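Local coordinates for enhancer of mRNA-decapping protein 4 homolog (Drosophila melanogaster, PDB 2VXG) that seems to take part in mRNA decapping during mRNA degradation and is required for silencing a subset of endogenous miRNA targets, at residues N27-G30 and L31-F34; E95-P98 and K99-E103. All coordinates share one frame; numbering follows the deposited sequence.

How the interactions relate
Both contacts are local, each within one helix of the all-helical C-terminal domain of Ge-1, in series along the chain without nesting or crossing. Starting from the N terminus, the chain makes helices 2-13 and 16-25, then interaction 1 (27-34) closes the first turn of helix 29-38, whose side chains face helices 2-13 and 54-66. Interaction 2 (95-103) lies within the long helix 91-114 and spans a proline kink; its side chains reach helices 54-66 and 121-134. The two sit on opposite sides of the chain's centre, centres 22 Å apart and nearest atoms about 13 Å. Helix 54-66 borders both: V32 touches L60 and Q63, H96 and V100 touch L58, V100 also I61.

Interaction 1: residues N27-G30 and L31-F34; sequences NDLG and LVEF
D28 O draws in two backbone amides of the next turn, L31 N and V32 N. That D28 is the N-cap of helix 29-38 rests on its non-helical backbone just before the helix and on a side-chain bond. V32 N donates to D28 O at 3.2 Å, almost straight (167°) and in the carbonyl plane, whereas the bond from L31 N is bent and weak. The D28 side chain completes the cap: L31 N also gives its hydrogen to D28 OD1 at 3.1 Å (148°), arriving from above the carboxylate plane. With D28 CG anti to the backbone N (chi1 -177°), the carboxylate is carried beside its own carbonyl, where one oxygen can meet the L31 amide. The negative group at this helix start is likely to be favoured by the helix dipole. N27, with positive phi, is the first residue to leave helical geometry after helix 16-25, directly before the cap.

Beyond the cap, regular helical bonds take over: E33 N to L29 O at 2.9 Å, and F34 N to G30 O at 3.0 Å. The side chains of D28 and L31 cross at about a right angle, D28 CG lying 3.9 Å from L31 CB. L29 CD1 also packs on V32 CB at 4.1 Å. E33, extended beyond CG, forms a salt bridge with K75, joining this turn to helix 73-85. V32 packs on L60 and Q63 of helix 54-66, while L31 meets M3 and I7 of helix 2-13. E33 OE2 also lies 3.9 Å from L29 CG.

Interaction 2: residues E95-P98 and K99-E103; sequences EHAP and KVLTE
H96 lays one face of its imidazole under the CG2 methyl of V100, one turn on in helix 91-114: a CH-pi contact between residues i and i+4. V100 CG2 is 3.6 Å from the H96 ring centroid and 18° off the ring normal, displaced toward the rim, with NE2 the nearest ring atom. Two torsions bring the groups together: H96 CG is anti to its backbone N (chi1 -170°), and V100 sets CG2 beside its own N, over the previous turn. Both side chains also touch L58 of helix 54-66.

The helix is kinked at P98, whose nitrogen has no hydrogen to give to the turn before. The next step is missing too: K99 N lies 4.8 Å from E95 O and makes only a weak, bent (121°) bond to H96 O. Regular bonding resumes with V100 N to H96 O at 3.2 Å, and L101 N reaches A97 O at 2.7 Å, nearly in line with the carbonyl. P98 O takes two bonds, from T102 N at 3.0 Å and from the T102 OG1 hydroxyl at 2.8 Å, and the two donors approach from opposite faces of the carbonyl plane. Replacing T102 with a valine would probably leave P98 O with the T102 amide alone, the opposite face of the carbonyl plane losing the hydroxyl.

A97 and L101, both buried, meet through A97 CB and L101 CD1, with L101 packing against I131 and Y134 of helix 121-134. K99, bent at chi2 and chi4, folds back along the preceding turn, where one water accepts from K99 NZ at 3.0 Å and donates to E95 O at 2.7 Å.

Interaction 1: residues N27-G30 and L31-F34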
loop_
_atom_site.group_PDB
_atom_site.type_symbol
_atom_site.label_atom_id
_atom_site.label_comp_id
_atom_site.label_asym_id
_atom_site.label_seq_id
_atom_site.Cartn_x
_atom_site.Cartn_y
_atom_site.Cartn_z
ATOM N N ASN A 27 -1.605 5.076 12.554
ATOM C CA ASN A 27 -2.786 4.204 12.622
ATOM C C ASN A 27 -3.986 4.986 12.064
ATOM O O ASN A 27 -5.024 5.137 12.701
ATOM C CB ASN A 27 -3.008 3.709 14.067
ATOM C CG ASN A 27 -4.246 2.864 14.233
ATOM O OD1 ASN A 27 -4.546 2.007 13.396
ATOM N ND2 ASN A 27 -4.954 3.074 15.342
ATOM N N ASP A 28 -3.803 5.568 10.897
ATOM C CA ASP A 28 -4.855 6.417 10.340
ATOM C C ASP A 28 -4.822 6.290 8.826
ATOM O O ASP A 28 -4.009 6.903 8.148
ATOM C CB ASP A 28 -4.671 7.854 10.814
ATOM C CG ASP A 28 -5.761 8.794 10.337
ATOM O OD1 ASP A 28 -6.417 8.537 9.309
ATOM O OD2 ASP A 28 -5.937 9.818 11.023
ATOM N N LEU A 29 -5.726 5.482 8.297
ATOM C CA LEU A 29 -5.726 5.242 6.851
ATOM C C LEU A 29 -6.057 6.503 6.081
ATOM O O LEU A 29 -5.594 6.662 4.971
ATOM C CB LEU A 29 -6.657 4.084 6.478
ATOM C CG LEU A 29 -6.611 3.583 5.017
ATOM C CD1 LEU A 29 -5.171 3.236 4.456
ATOM C CD2 LEU A 29 -7.574 2.423 4.824
ATOM N N GLY A 30 -6.815 7.416 6.672
ATOM C CA GLY A 30 -7.078 8.724 6.060
ATOM C C GLY A 30 -5.807 9.568 5.869
ATOM O O GLY A 30 -5.644 10.280 4.855
ATOM N N LEU A 31 -4.899 9.501 6.833
ATOM C CA LEU A 31 -3.625 10.214 6.709
ATOM C C LEU A 31 -2.703 9.578 5.654
ATOM O O LEU A 31 -2.016 10.284 4.918
ATOM C CB LEU A 31 -2.928 10.248 8.060
ATOM C CG LEU A 31 -1.650 11.084 8.095
ATOM C CD1 LEU A 31 -1.983 12.611 7.812
ATOM C CD2 LEU A 31 -1.034 10.851 9.508
ATOM N N VAL A 32 -2.724 8.256 5.588
ATOM C CA VAL A 32 -2.060 7.518 4.538
ATOM C C VAL A 32 -2.575 7.971 3.170
ATOM O O VAL A 32 -1.754 8.254 2.278
ATOM C CB VAL A 32 -2.199 5.982 4.717
ATOM C CG1 VAL A 32 -1.552 5.239 3.513
ATOM C CG2 VAL A 32 -1.549 5.533 6.046
ATOM N N GLU A 33 -3.905 8.020 2.999
ATOM C CA GLU A 33 -4.497 8.510 1.731
ATOM C C GLU A 33 -4.104 9.928 1.378
ATOM O O GLU A 33 -3.688 10.171 0.252
ATOM C CB GLU A 33 -5.997 8.350 1.708
ATOM C CG GLU A 33 -6.412 6.938 1.723
ATOM C CD GLU A 33 -7.930 6.769 1.691
ATOM O OE1 GLU A 33 -8.567 7.434 0.832
ATOM O OE2 GLU A 33 -8.465 5.965 2.529
ATOM N N PHE A 34 -4.157 10.841 2.354
ATOM C CA PHE A 34 -3.600 12.213 2.225
ATOM C C PHE A 34 -2.151 12.172 1.730
ATOM O O PHE A 34 -1.760 12.904 0.805
ATOM C CB PHE A 34 -3.689 12.931 3.611
ATOM C CG PHE A 34 -2.874 14.238 3.720
ATOM C CD1 PHE A 34 -3.444 15.461 3.373
ATOM C CD2 PHE A 34 -1.582 14.215 4.217
ATOM C CE1 PHE A 34 -2.736 16.644 3.488
ATOM C CE2 PHE A 34 -0.864 15.364 4.344
ATOM C CZ PHE A 34 -1.431 16.597 3.984
#

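Interaction 2: residues E95-P98 and K99-E103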
loop_
_atom_site.group_PDB
_atom_site.type_symbol
_atom_site.label_atom_id
_atom_site.label_comp_id
_atom_site.label_asym_id
_atom_site.label_seq_id
_atom_site.Cartn_x
_atom_site.Cartn_y
_atom_site.Cartn_z
ATOM N N GLU A 95 11.184 -13.261 4.391
ATOM C CA GLU A 95 10.578 -13.789 5.614
ATOM C C GLU A 95 9.206 -13.168 5.928
ATOM O O GLU A 95 8.278 -13.856 6.355
ATOM C CB GLU A 95 11.505 -13.493 6.788
ATOM C CG GLU A 95 11.069 -14.125 8.094
ATOM C CD GLU A 95 11.586 -13.421 9.340
ATOM O OE1 GLU A 95 11.341 -13.962 10.430
ATOM O OE2 GLU A 95 12.202 -12.339 9.240
ATOM N N HIS A 96 9.080 -11.863 5.727
ATOM C CA HIS A 96 7.868 -11.137 6.121
ATOM C C HIS A 96 6.794 -11.111 5.022
ATOM O O HIS A 96 5.615 -11.152 5.328
ATOM C CB HIS A 96 8.239 -9.695 6.521
ATOM C CG HIS A 96 7.128 -8.925 7.170
ATOM N ND1 HIS A 96 6.251 -9.492 8.073
ATOM C CD2 HIS A 96 6.780 -7.617 7.086
ATOM C CE1 HIS A 96 5.403 -8.575 8.498
ATOM N NE2 HIS A 96 5.699 -7.427 7.918
ATOM N N ALA A 97 7.197 -11.058 3.754
ATOM C CA ALA A 97 6.215 -10.967 2.637
ATOM C C ALA A 97 5.183 -12.087 2.613
ATOM O O ALA A 97 4.003 -11.839 2.369
ATOM C CB ALA A 97 6.946 -10.912 1.274
ATOM N N PRO A 98 5.607 -13.344 2.806
ATOM C CA PRO A 98 4.586 -14.423 2.838
ATOM C C PRO A 98 3.397 -14.116 3.726
ATOM O O PRO A 98 2.253 -14.296 3.295
ATOM C CB PRO A 98 5.377 -15.622 3.371
ATOM C CG PRO A 98 6.750 -15.380 2.793
ATOM C CD PRO A 98 6.964 -13.898 2.931
ATOM N N LYS A 99 3.658 -13.641 4.934
ATOM C CA LYS A 99 2.595 -13.316 5.868
ATOM C C LYS A 99 1.783 -12.149 5.388
ATOM O O LYS A 99 0.584 -12.223 5.377
ATOM C CB LYS A 99 3.132 -13.038 7.262
ATOM C CG LYS A 99 3.435 -14.304 8.061
ATOM C CD LYS A 99 4.884 -14.755 7.925
ATOM C CE LYS A 99 5.092 -16.146 8.548
ATOM N NZ LYS A 99 5.756 -17.104 7.587
ATOM N N VAL A 100 2.444 -11.071 4.955
ATOM C CA VAL A 100 1.719 -9.889 4.484
ATOM C C VAL A 100 0.875 -10.226 3.261
ATOM O O VAL A 100 -0.247 -9.808 3.160
ATOM C CB VAL A 100 2.699 -8.752 4.176
ATOM C CG1 VAL A 100 2.035 -7.570 3.472
ATOM C CG2 VAL A 100 3.417 -8.336 5.486
ATOM N N LEU A 101 1.402 -11.023 2.337
ATOM C CA LEU A 101 0.609 -11.333 1.139
ATOM C C LEU A 101 -0.560 -12.256 1.383
ATOM O O LEU A 101 -1.576 -12.170 0.672
ATOM C CB LEU A 101 1.492 -11.900 0.027
ATOM C CG LEU A 101 2.647 -11.034 -0.413
ATOM C CD1 LEU A 101 3.490 -11.756 -1.462
ATOM C CD2 LEU A 101 2.114 -9.685 -0.887
ATOM N N THR A 102 -0.403 -13.181 2.322
ATOM C CA THR A 102 -1.477 -14.091 2.711
ATOM C C THR A 102 -2.679 -13.304 3.288
ATOM O O THR A 102 -3.848 -13.605 3.002
ATOM C CB THR A 102 -0.939 -15.108 3.746
ATOM O OG1 THR A 102 0.034 -15.947 3.112
ATOM C CG2 THR A 102 -2.038 -15.953 4.318
ATOM N N GLU A 103 -2.377 -12.305 4.118
ATOM C CA GLU A 103 -3.410 -11.444 4.678
ATOM C C GLU A 103 -3.999 -10.478 3.636
ATOM O O GLU A 103 -5.202 -10.233 3.645
ATOM C CB GLU A 103 -2.847 -10.652 5.868
ATOM C CG GLU A 103 -3.895 -9.979 6.761
ATOM C CD GLU A 103 -4.941 -10.942 7.411
ATOM O OE1 GLU A 103 -4.764 -12.166 7.390
ATOM O OE2 GLU A 103 -5.954 -10.449 7.975
HETATM O O HOH W 1 8.394 -16.527 6.284
#